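Local coordinates for hemolysin-related protein (Vibrio cholerae serotype O1, PDB 6MLT) that is a secreted biofilm matrix protein that probably contributes to biofilm adhesion and probably binds carbohydrate through a lectin-like domain, at residues S22-S28 against G71-A75; Q30-P35 against I538-Y544; I58-F62 against A94-P100. All coordinates share one frame; numbering follows the deposited sequence.

From the N terminus the chain first supplies strand 13-19 to the antiparallel sheet that also holds 536-541, then enters the loop 22-28. Interaction 1 brings this loop onto strand 71-75, closing 42 intervening residues. After a single intervening residue, 30-35 meets 538-544 in interaction 2, which spans 502 residues and joins the first propeller blade to the last. Interaction 3 packs strand 58-62 against 94-100, the connection toward the second blade, and closes a short loop of 31 residues lying wholly within the span of interaction 2. Interaction 1 crosses both others along the chain. Bonds from Ser28 to Thr61, Gly71 to Ala94 and Gln30 to Phe62 tie the contacts together.

Interaction 1 of 3, residues S22-S28 against G71-A75; sequences SVFHPES and GYIRA
Arg74 reaches from its strand into the loop 22-28 and grips the carbonyl of Phe24 end-on: NH2 lies 2.9 Å and NH1 3.0 Å from Phe24 O, with the oxygen in the guanidinium plane. The side chain is extended from CG to NE, which carries its charged end into a ring of backbone oxygens. Arg74 NH2 also donates to Ser28 O at 3.0 Å, in the carbonyl plane on a lone pair, and weakly to His25 O. Outside the loop, Glu83 forms a salt bridge with NH1 and Thr61 bonds NE, so the buried guanidinium is held from several directions. The loop it enters carries a type I turn from His25 to Ser28 and an ST turn in which Ser22 OG, also hydrogen-bonded to Glu83, accepts from Phe24 N. It leads from the last blade of the beta-propeller into the first, whose strand 71-76 carries Arg74. Two strand positions earlier, Tyr72 enters an aromatic cluster. Its ring forms an offset stack with that of His25, centroids 4.3 Å apart and planes at 23°, while Phe24 turns an edge to a Tyr72 face, its CE2 4.0 Å from Tyr72 CD1 and the planes 73° apart. Ser28 OG, bonded to Thr61, sits at the Tyr72 ring edge. His25 ND1 donates to Glu27 OE2 on its syn lone pair, 2.8 Å away, which fixes the imidazole's rotation over the tyrosine.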
# COMPACT_ATOMS: atom_id res chain seq x y z
N SER A 22 4.83 8.41 34.91
CA SER A 22 4.28 7.17 35.42
C SER A 22 4.81 6.94 36.82
O SER A 22 5.90 7.41 37.16
CB SER A 22 4.64 5.99 34.51
OG SER A 22 4.21 4.75 35.06
N VAL A 23 4.03 6.23 37.63
CA VAL A 23 4.55 5.75 38.91
C VAL A 23 5.47 4.55 38.71
O VAL A 23 6.27 4.24 39.60
CB VAL A 23 3.41 5.38 39.87
CG1 VAL A 23 2.51 6.58 40.10
CG2 VAL A 23 2.61 4.20 39.33
N PHE A 24 5.38 3.86 37.57
CA PHE A 24 6.30 2.79 37.23
C PHE A 24 7.47 3.40 36.46
O PHE A 24 7.30 3.85 35.32
CB PHE A 24 5.59 1.71 36.42
CG PHE A 24 6.49 0.59 36.00
CD1 PHE A 24 6.90 -0.36 36.92
CD2 PHE A 24 6.90 0.47 34.68
CE1 PHE A 24 7.73 -1.40 36.54
CE2 PHE A 24 7.73 -0.58 34.29
CZ PHE A 24 8.14 -1.51 35.23
N HIS A 25 8.65 3.41 37.08
CA HIS A 25 9.86 3.99 36.50
C HIS A 25 9.58 5.39 35.96
O HIS A 25 9.59 5.61 34.74
CB HIS A 25 10.41 3.07 35.40
CG HIS A 25 11.09 1.85 35.93
ND1 HIS A 25 12.37 1.88 36.45
CD2 HIS A 25 10.67 0.57 36.06
CE1 HIS A 25 12.71 0.67 36.85
NE2 HIS A 25 11.70 -0.14 36.63
N PRO A 26 9.34 6.36 36.85
CA PRO A 26 9.04 7.72 36.37
C PRO A 26 10.15 8.32 35.53
O PRO A 26 9.87 9.19 34.69
CB PRO A 26 8.81 8.51 37.66
CG PRO A 26 9.44 7.71 38.74
CD PRO A 26 9.31 6.27 38.31
N GLU A 27 11.40 7.89 35.72
CA GLU A 27 12.50 8.43 34.93
C GLU A 27 12.46 7.98 33.48
O GLU A 27 13.10 8.61 32.63
CB GLU A 27 13.84 8.01 35.55
CG GLU A 27 14.28 6.57 35.26
CD GLU A 27 13.46 5.51 36.00
OE1 GLU A 27 12.62 5.88 36.86
OE2 GLU A 27 13.66 4.31 35.72
N SER A 28 11.74 6.90 33.16
CA SER A 28 11.69 6.36 31.81
C SER A 28 10.48 6.98 31.12
O SER A 28 9.38 6.42 31.12
CB SER A 28 11.60 4.84 31.83
OG SER A 28 11.55 4.30 30.52
N GLY A 71 14.51 0.09 26.66
CA GLY A 71 13.46 0.82 27.34
C GLY A 71 12.30 -0.09 27.69
O GLY A 71 12.31 -1.28 27.36
N TYR A 72 11.30 0.47 28.36
CA TYR A 72 10.14 -0.29 28.82
C TYR A 72 9.01 -0.19 27.81
O TYR A 72 8.68 0.91 27.35
CB TYR A 72 9.66 0.18 30.19
CG TYR A 72 10.59 -0.21 31.31
CD1 TYR A 72 10.63 -1.52 31.77
CD2 TYR A 72 11.46 0.71 31.89
CE1 TYR A 72 11.50 -1.90 32.78
CE2 TYR A 72 12.33 0.34 32.90
CZ TYR A 72 12.34 -0.96 33.34
OH TYR A 72 13.20 -1.33 34.34
N ILE A 73 8.39 -1.33 27.49
CA ILE A 73 7.16 -1.33 26.71
C ILE A 73 6.02 -0.87 27.60
O ILE A 73 5.84 -1.37 28.72
CB ILE A 73 6.87 -2.72 26.15
CG1 ILE A 73 8.06 -3.23 25.33
CG2 ILE A 73 5.61 -2.70 25.30
CD1 ILE A 73 7.93 -4.71 24.91
N ARG A 74 5.23 0.09 27.11
CA ARG A 74 4.09 0.61 27.83
C ARG A 74 2.87 0.63 26.92
O ARG A 74 2.98 1.00 25.74
CB ARG A 74 4.34 2.02 28.36
CG ARG A 74 5.53 2.16 29.29
CD ARG A 74 5.52 3.55 29.93
NE ARG A 74 6.74 3.89 30.67
CZ ARG A 74 6.86 3.87 31.99
NH1 ARG A 74 5.85 3.50 32.77
NH2 ARG A 74 8.02 4.22 32.55
N ALA A 75 1.72 0.26 27.46
CA ALA A 75 0.45 0.31 26.75
C ALA A 75 -0.39 1.44 27.32
O ALA A 75 -0.65 1.49 28.53
CB ALA A 75 -0.30 -1.01 26.86

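Interaction 2 of 3, residues Q30-P35 against I538-Y544; sequences QVMAAP and IMVANDY
Val31 and Val540 meet at the apolar centre, their side chains crossing at about a right angle. Val31 CG1 presses on Val540 CB at 3.5 Å, closer than usual van der Waals contact. That methyl is anti to the Val31 backbone N (chi1 -173°), which directs it into the opposing valine, while Val540 CG1 also reaches toward the Pro35 ring. Beyond it Pro35 CG rests 3.8 Å from Ile538 CG2, the two side chains sliding past each other in opposite directions. The N-terminal strand 13-19 completes a blade otherwise built of strands from late in the chain (525-527, 536-541 and 553-559), as in the closure of many beta-propellers; 30-35 belongs to the next blade, so the contact joins the first and last blades. Beside the valine pair Val31 N donates to Ala541 O, and Asn542 ND2 returns a nearly straight bond to Val31 O (3.0 Å, 171°), from above the carbonyl plane. The other end of this amide, OD1, is held by Gly518 N. Met32 slants across Asn542, its SD near ND2, and lays its sulfur at the edge of the Tyr544 ring, a Met-aromatic contact, with Met32 CE 3.9 Å from Tyr544 CE2. At the polar edge the bent chain of Gln30 turns both amide atoms onto Asp543: OE1 accepts from Asp543 N at 2.7 Å, in the carbonyl plane, and NE2 donates to Asp543 OD1 at 2.9 Å. His552 takes OD2, fixing the rotation of the carboxylate.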
# COMPACT_ATOMS: atom_id res chain seq x y z
N GLN A 30 10.88 9.16 27.99
CA GLN A 30 11.23 9.66 26.66
C GLN A 30 10.82 8.62 25.62
O GLN A 30 10.93 7.41 25.87
CB GLN A 30 12.73 9.92 26.54
CG GLN A 30 13.34 10.76 27.66
CD GLN A 30 13.00 12.24 27.52
OE1 GLN A 30 13.16 12.82 26.45
NE2 GLN A 30 12.54 12.85 28.60
N VAL A 31 10.37 9.07 24.45
CA VAL A 31 9.96 8.16 23.39
C VAL A 31 10.53 8.66 22.07
O VAL A 31 10.44 9.85 21.75
CB VAL A 31 8.43 8.01 23.31
CG1 VAL A 31 8.05 6.93 22.32
CG2 VAL A 31 7.86 7.68 24.68
N MET A 32 11.13 7.74 21.29
CA MET A 32 11.72 8.11 20.01
C MET A 32 11.56 7.00 18.98
O MET A 32 12.37 6.89 18.05
CB MET A 32 13.21 8.49 20.21
CG MET A 32 13.82 9.26 19.03
SD MET A 32 15.19 10.33 19.54
CE MET A 32 16.26 9.17 20.40
N ALA A 33 10.51 6.18 19.11
CA ALA A 33 10.17 5.17 18.13
C ALA A 33 8.69 5.30 17.80
O ALA A 33 7.88 5.71 18.64
CB ALA A 33 10.47 3.75 18.62
N ALA A 34 8.34 4.97 16.56
CA ALA A 34 7.00 5.22 16.07
C ALA A 34 5.98 4.46 16.92
O ALA A 34 6.23 3.32 17.33
CB ALA A 34 6.87 4.80 14.60
N PRO A 35 4.82 5.04 17.19
CA PRO A 35 3.80 4.36 18.00
C PRO A 35 3.08 3.28 17.19
O PRO A 35 2.99 3.34 15.97
CB PRO A 35 2.85 5.49 18.39
CG PRO A 35 2.93 6.44 17.23
CD PRO A 35 4.33 6.34 16.69
N ILE A 538 -1.37 10.77 16.57
CA ILE A 538 -0.52 10.29 17.65
C ILE A 538 0.93 10.56 17.30
O ILE A 538 1.39 10.19 16.21
CB ILE A 538 -0.73 8.78 17.89
CG1 ILE A 538 -2.20 8.47 18.18
CG2 ILE A 538 0.16 8.28 19.04
CD1 ILE A 538 -2.72 7.25 17.47
N MET A 539 1.68 11.17 18.23
CA MET A 539 3.09 11.42 18.01
C MET A 539 3.87 11.25 19.31
O MET A 539 3.33 11.41 20.41
CB MET A 539 3.33 12.83 17.44
CG MET A 539 2.95 13.97 18.36
SD MET A 539 2.95 15.56 17.51
CE MET A 539 1.50 15.38 16.47
N VAL A 540 5.14 10.92 19.17
CA VAL A 540 6.02 10.68 20.32
C VAL A 540 7.02 11.83 20.42
O VAL A 540 7.33 12.49 19.43
CB VAL A 540 6.73 9.32 20.20
CG1 VAL A 540 5.70 8.21 20.03
CG2 VAL A 540 7.71 9.31 19.03
N ALA A 541 7.51 12.06 21.63
CA ALA A 541 8.36 13.21 21.89
C ALA A 541 9.41 12.86 22.93
O ALA A 541 9.22 11.98 23.78
CB ALA A 541 7.54 14.41 22.37
N ASN A 542 10.52 13.59 22.86
CA ASN A 542 11.59 13.49 23.84
C ASN A 542 12.27 14.84 23.92
O ASN A 542 12.28 15.61 22.96
CB ASN A 542 12.58 12.39 23.47
CG ASN A 542 13.12 12.55 22.07
OD1 ASN A 542 14.07 13.31 21.84
ND2 ASN A 542 12.51 11.86 21.11
N ASP A 543 12.87 15.12 25.09
CA ASP A 543 13.46 16.43 25.33
C ASP A 543 14.80 16.32 26.05
O ASP A 543 15.23 17.27 26.72
CB ASP A 543 12.51 17.32 26.14
CG ASP A 543 12.08 16.70 27.46
OD1 ASP A 543 12.65 15.66 27.85
OD2 ASP A 543 11.16 17.26 28.10
N TYR A 544 15.49 15.19 25.89
CA TYR A 544 16.79 15.01 26.54
C TYR A 544 17.86 15.89 25.92
O TYR A 544 18.84 16.23 26.59
CB TYR A 544 17.23 13.54 26.46
CG TYR A 544 17.49 13.07 25.05
CD1 TYR A 544 18.74 13.26 24.45
CD2 TYR A 544 16.50 12.45 24.31
CE1 TYR A 544 18.97 12.85 23.15
CE2 TYR A 544 16.72 12.04 23.01
CZ TYR A 544 17.97 12.24 22.44
OH TYR A 544 18.19 11.84 21.14

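Interaction 3 of 3, residues I58-F62 against A94-P100; sequences IVVTF and ADARYAP
With CG1 anti to the backbone N (chi1 -175°) and CG2 anti to the carbonyl carbon, Val60 sends its two methyls to different parts of the loop 94-100. Val60 CG1 packs against the backbone, 3.7 Å from Asp95 O and 3.8 Å from Ala96 CA, whereas Val60 CG2 meets Pro100 CD at 4.0 Å. Phe62 has its CG wedged between the backbone N and carbonyl carbon (chi1 62°), which brings ring atom CD1 to within 3.9 Å of Ala96 CB. At the other end of the strand Ile58 CG2 touches Pro100 CG, the side chains meeting obliquely. No direct hydrogen bond spans the segments; a water instead donates to Val60 O and Ala96 O, 2.7 Å from each. Within the loop, Asp95 OD2 accepts from Arg97 N in an Asx turn, and the guanidinium of Arg97 grips the same carboxylate side-on, NH2 to OD1 (2.8 Å) and NE to OD2. Strand 56-63 pairs antiparallel with 71-76 and with 28-30 and 36-38, and the loop runs on from strand 93-94, which borders 71-76, to strand 101-103. Ile58 and Pro100 both also touch strand 112-115 of the second propeller blade.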
# COMPACT_ATOMS: atom_id res chain seq x y z
N ILE A 58 0.94 1.53 21.87
CA ILE A 58 2.12 0.87 22.44
C ILE A 58 3.35 1.68 22.07
O ILE A 58 3.57 1.98 20.89
CB ILE A 58 2.26 -0.58 21.95
CG1 ILE A 58 1.09 -1.42 22.45
CG2 ILE A 58 3.59 -1.17 22.44
CD1 ILE A 58 0.96 -2.75 21.73
N VAL A 59 4.16 2.00 23.08
CA VAL A 59 5.42 2.73 22.90
C VAL A 59 6.47 2.08 23.79
O VAL A 59 6.17 1.28 24.68
CB VAL A 59 5.28 4.23 23.23
CG1 VAL A 59 4.33 4.89 22.26
CG2 VAL A 59 4.80 4.43 24.65
N VAL A 60 7.73 2.44 23.53
CA VAL A 60 8.86 2.03 24.35
C VAL A 60 9.49 3.30 24.91
O VAL A 60 9.86 4.20 24.16
CB VAL A 60 9.89 1.22 23.54
CG1 VAL A 60 10.99 0.70 24.45
CG2 VAL A 60 9.20 0.06 22.79
N THR A 61 9.60 3.37 26.24
CA THR A 61 10.11 4.56 26.91
C THR A 61 11.53 4.34 27.41
O THR A 61 11.89 3.23 27.83
CB THR A 61 9.21 4.96 28.09
OG1 THR A 61 9.19 3.92 29.08
CG2 THR A 61 7.79 5.23 27.62
N PHE A 62 12.34 5.40 27.38
CA PHE A 62 13.71 5.37 27.89
C PHE A 62 13.98 6.61 28.74
O PHE A 62 13.22 7.59 28.72
CB PHE A 62 14.74 5.28 26.76
CG PHE A 62 14.73 6.44 25.82
CD1 PHE A 62 13.88 6.46 24.73
CD2 PHE A 62 15.59 7.52 26.01
CE1 PHE A 62 13.87 7.54 23.85
CE2 PHE A 62 15.59 8.59 25.13
CZ PHE A 62 14.73 8.60 24.05
N ALA A 94 12.52 -3.64 25.80
CA ALA A 94 12.69 -3.75 24.36
C ALA A 94 13.61 -2.64 23.90
O ALA A 94 13.80 -1.64 24.59
CB ALA A 94 11.34 -3.66 23.63
N ASP A 95 14.18 -2.80 22.71
CA ASP A 95 14.97 -1.71 22.17
C ASP A 95 14.08 -0.49 21.98
O ASP A 95 12.92 -0.60 21.58
CB ASP A 95 15.62 -2.09 20.84
CG ASP A 95 16.73 -1.14 20.47
OD1 ASP A 95 17.85 -1.30 21.00
OD2 ASP A 95 16.48 -0.20 19.68
N ALA A 96 14.61 0.68 22.33
CA ALA A 96 13.83 1.91 22.31
C ALA A 96 13.87 2.62 20.97
O ALA A 96 13.16 3.62 20.79
CB ALA A 96 14.33 2.86 23.41
N ARG A 97 14.65 2.12 20.00
CA ARG A 97 14.79 2.78 18.71
C ARG A 97 13.87 2.23 17.64
O ARG A 97 13.66 2.90 16.62
CB ARG A 97 16.24 2.66 18.22
CG ARG A 97 17.26 3.30 19.15
CD ARG A 97 18.68 2.85 18.83
NE ARG A 97 18.89 1.47 19.26
CZ ARG A 97 20.08 0.88 19.31
NH1 ARG A 97 21.17 1.54 18.94
NH2 ARG A 97 20.18 -0.37 19.73
N TYR A 98 13.33 1.03 17.83
CA TYR A 98 12.48 0.38 16.84
C TYR A 98 11.12 0.09 17.45
O TYR A 98 11.02 -0.41 18.58
CB TYR A 98 13.11 -0.92 16.33
CG TYR A 98 14.40 -0.73 15.57
CD1 TYR A 98 14.41 -0.52 14.20
CD2 TYR A 98 15.63 -0.76 16.23
CE1 TYR A 98 15.59 -0.36 13.50
CE2 TYR A 98 16.82 -0.60 15.54
CZ TYR A 98 16.79 -0.40 14.17
OH TYR A 98 17.96 -0.23 13.47
N ALA A 99 10.06 0.40 16.71
CA ALA A 99 8.74 0.06 17.18
C ALA A 99 8.58 -1.46 17.22
O ALA A 99 9.07 -2.16 16.33
CB ALA A 99 7.67 0.65 16.26
N PRO A 100 7.93 -2.00 18.24
CA PRO A 100 7.55 -3.42 18.20
C PRO A 100 6.47 -3.65 17.16
O PRO A 100 6.07 -2.72 16.45
CB PRO A 100 7.04 -3.70 19.62
CG PRO A 100 6.69 -2.40 20.19
CD PRO A 100 7.52 -1.35 19.50
O HOH W 1 11.51 5.15 22.24